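PDB 3IK2: endoglucanase A from Clostridium acetobutylicum, which probably hydrolyses internal beta-1,4-glucosidic bonds of cellulose and related glucans, as a family 44 glycoside hydrolase. Local coordinates for residues 5-10 and 441-446. Sequence-based numbering, arbitrary orientation.
Sequences VNIDTN and MDIIVM
Ile-7 sits across from Ile-443 with CA atoms 9.6 Å apart, and Thr-9 across from Met-441 with CA atoms 8.7 Å apart. The two segments therefore run in roughly opposite senses, but at the spacing of packed layers rather than of paired strands, and no hydrogen bond links them. Side chains alone bridge the interval. Ile-7 does most of the work, through two branches. Its CD1 meets CD1 of Ile-443 tip to tip at 3.8 Å; in both isoleucines CG1 stands anti to the carbonyl carbon (chi1 -59° in Ile-7), and the two delta methyls extend toward each other. The other branch, CG2 of Ile-7, lies 3.9 Å from SD of Met-441, whose side chain passes it at a slant. The methionine stays extended through CG and SD and bends only at its last torsion (chi3 40°). SD of Met-441 also comes 4.2 Å from CG2 of Thr-9, the methyl closing this end of the apolar patch. Thr-9 OG1 is hydrogen-bonded to Ser-462 OG and to a bound glycerol, probably from the crystallisation liquor. Just here strand 2-15 is interrupted, and Asp-8 OD2 accepts from Asn-10 N at 2.8 Å in an Asx turn, the N-H approaching from above the carboxylate plane. Val-417 and Cys-419 of strand 415-421 touch Ile-7, while Leu-509 of strand 503-510 lies against both Met-441 and Ile-443. This is face-to-face packing across the interior of a beta-sandwich, in which the N-terminal strand 2-15 joins the C-terminal strands in a domain beside the TIM-like barrel.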
loop_
_atom_site.group_PDB
_atom_site.type_symbol
_atom_site.label_atom_id
_atom_site.label_comp_id
_atom_site.label_asym_id
_atom_site.label_seq_id
_atom_site.Cartn_x
_atom_site.Cartn_y
_atom_site.Cartn_z
ATOM N N VAL A 5 -24.077 -11.778 13.064
ATOM C CA VAL A 5 -22.768 -11.192 13.315
ATOM C C VAL A 5 -22.519 -11.197 14.804
ATOM O O VAL A 5 -23.195 -10.498 15.566
ATOM C CB VAL A 5 -22.689 -9.746 12.821
ATOM C CG1 VAL A 5 -21.246 -9.128 13.072
ATOM C CG2 VAL A 5 -23.136 -9.669 11.350
ATOM N N ASN A 6 -21.511 -11.968 15.186
ATOM C CA ASN A 6 -21.090 -12.134 16.561
ATOM C C ASN A 6 -19.812 -11.343 16.855
ATOM O O ASN A 6 -18.709 -11.676 16.357
ATOM C CB ASN A 6 -20.898 -13.624 16.861
ATOM C CG ASN A 6 -22.198 -14.418 16.737
ATOM O OD1 ASN A 6 -23.285 -13.917 17.029
ATOM N ND2 ASN A 6 -22.086 -15.673 16.319
ATOM N N ILE A 7 -19.973 -10.290 17.653
ATOM C CA ILE A 7 -18.850 -9.445 18.063
ATOM C C ILE A 7 -18.457 -9.752 19.521
ATOM O O ILE A 7 -19.310 -9.892 20.394
ATOM C CB ILE A 7 -19.168 -7.911 17.820
ATOM C CG1 ILE A 7 -19.462 -7.670 16.334
ATOM C CG2 ILE A 7 -18.034 -7.001 18.272
ATOM C CD1 ILE A 7 -20.256 -6.402 16.034
ATOM N N ASP A 8 -17.161 -9.869 19.773
ATOM C CA ASP A 8 -16.656 -9.947 21.137
ATOM C C ASP A 8 -15.546 -8.922 21.330
ATOM O O ASP A 8 -14.460 -9.107 20.816
ATOM C CB ASP A 8 -16.134 -11.359 21.431
ATOM C CG ASP A 8 -15.695 -11.542 22.893
ATOM O OD1 ASP A 8 -15.530 -12.708 23.309
ATOM O OD2 ASP A 8 -15.515 -10.528 23.622
ATOM N N THR A 9 -15.813 -7.854 22.078
ATOM C CA THR A 9 -14.821 -6.770 22.234
ATOM C C THR A 9 -13.629 -7.144 23.126
ATOM O O THR A 9 -12.693 -6.356 23.273
ATOM C CB THR A 9 -15.450 -5.437 22.725
ATOM O OG1 THR A 9 -15.993 -5.620 24.037
ATOM C CG2 THR A 9 -16.554 -4.962 21.766
ATOM N N ASN A 10 -13.673 -8.358 23.685
ATOM C CA ASN A 10 -12.636 -8.873 24.578
ATOM C C ASN A 10 -11.947 -10.094 23.984
ATOM O O ASN A 10 -11.175 -10.761 24.667
ATOM C CB ASN A 10 -13.228 -9.215 25.965
ATOM C CG ASN A 10 -12.153 -9.304 27.092
ATOM O OD1 ASN A 10 -12.135 -10.264 27.879
ATOM N ND2 ASN A 10 -11.279 -8.301 27.170
ATOM N N MET A 441 -18.097 1.852 19.841
ATOM C CA MET A 441 -17.675 0.785 18.967
ATOM C C MET A 441 -18.025 1.132 17.525
ATOM O O MET A 441 -19.095 1.674 17.257
ATOM C CB MET A 441 -18.324 -0.549 19.364
ATOM C CG MET A 441 -18.084 -1.598 18.293
ATOM S SD MET A 441 -18.688 -3.218 18.594
ATOM C CE MET A 441 -20.269 -2.952 19.353
ATOM N N ASP A 442 -17.109 0.813 16.608
ATOM C CA ASP A 442 -17.255 1.135 15.191
ATOM C C ASP A 442 -17.342 -0.157 14.432
ATOM O O ASP A 442 -16.577 -1.083 14.703
ATOM C CB ASP A 442 -16.080 1.962 14.677
ATOM C CG ASP A 442 -16.136 3.395 15.156
ATOM O OD1 ASP A 442 -16.848 4.221 14.553
ATOM O OD2 ASP A 442 -15.463 3.681 16.158
ATOM N N ILE A 443 -18.313 -0.237 13.521
ATOM C CA ILE A 443 -18.526 -1.460 12.768
ATOM C C ILE A 443 -18.616 -1.097 11.294
ATOM O O ILE A 443 -19.339 -0.173 10.923
ATOM C CB ILE A 443 -19.788 -2.224 13.232
ATOM C CG1 ILE A 443 -19.780 -2.423 14.750
ATOM C CG2 ILE A 443 -19.866 -3.583 12.569
ATOM C CD1 ILE A 443 -21.149 -2.788 15.336
ATOM N N ILE A 444 -17.857 -1.806 10.465
ATOM C CA ILE A 444 -18.044 -1.746 9.009
ATOM C C ILE A 444 -18.808 -2.974 8.572
ATOM O O ILE A 444 -18.429 -4.115 8.893
ATOM C CB ILE A 444 -16.691 -1.674 8.226
ATOM C CG1 ILE A 444 -15.850 -0.502 8.705
ATOM C CG2 ILE A 444 -16.927 -1.578 6.679
ATOM C CD1 ILE A 444 -16.444 0.867 8.386
ATOM N N VAL A 445 -19.897 -2.737 7.843
ATOM C CA VAL A 445 -20.737 -3.813 7.348
ATOM C C VAL A 445 -21.063 -3.524 5.892
ATOM O O VAL A 445 -21.529 -2.428 5.558
ATOM C CB VAL A 445 -22.048 -3.964 8.206
ATOM C CG1 VAL A 445 -22.866 -5.113 7.719
ATOM C CG2 VAL A 445 -21.701 -4.232 9.642
ATOM N N MET A 446 -20.794 -4.504 5.028
ATOM C CA MET A 446 -21.072 -4.404 3.591
ATOM C C MET A 446 -21.905 -5.606 3.139
ATOM O O MET A 446 -21.644 -6.753 3.530
ATOM C CB MET A 446 -19.800 -4.404 2.720
ATOM C CG MET A 446 -18.756 -3.307 2.905
ATOM S SD MET A 446 -17.119 -4.014 2.472
ATOM C CE MET A 446 -16.382 -4.003 4.116
#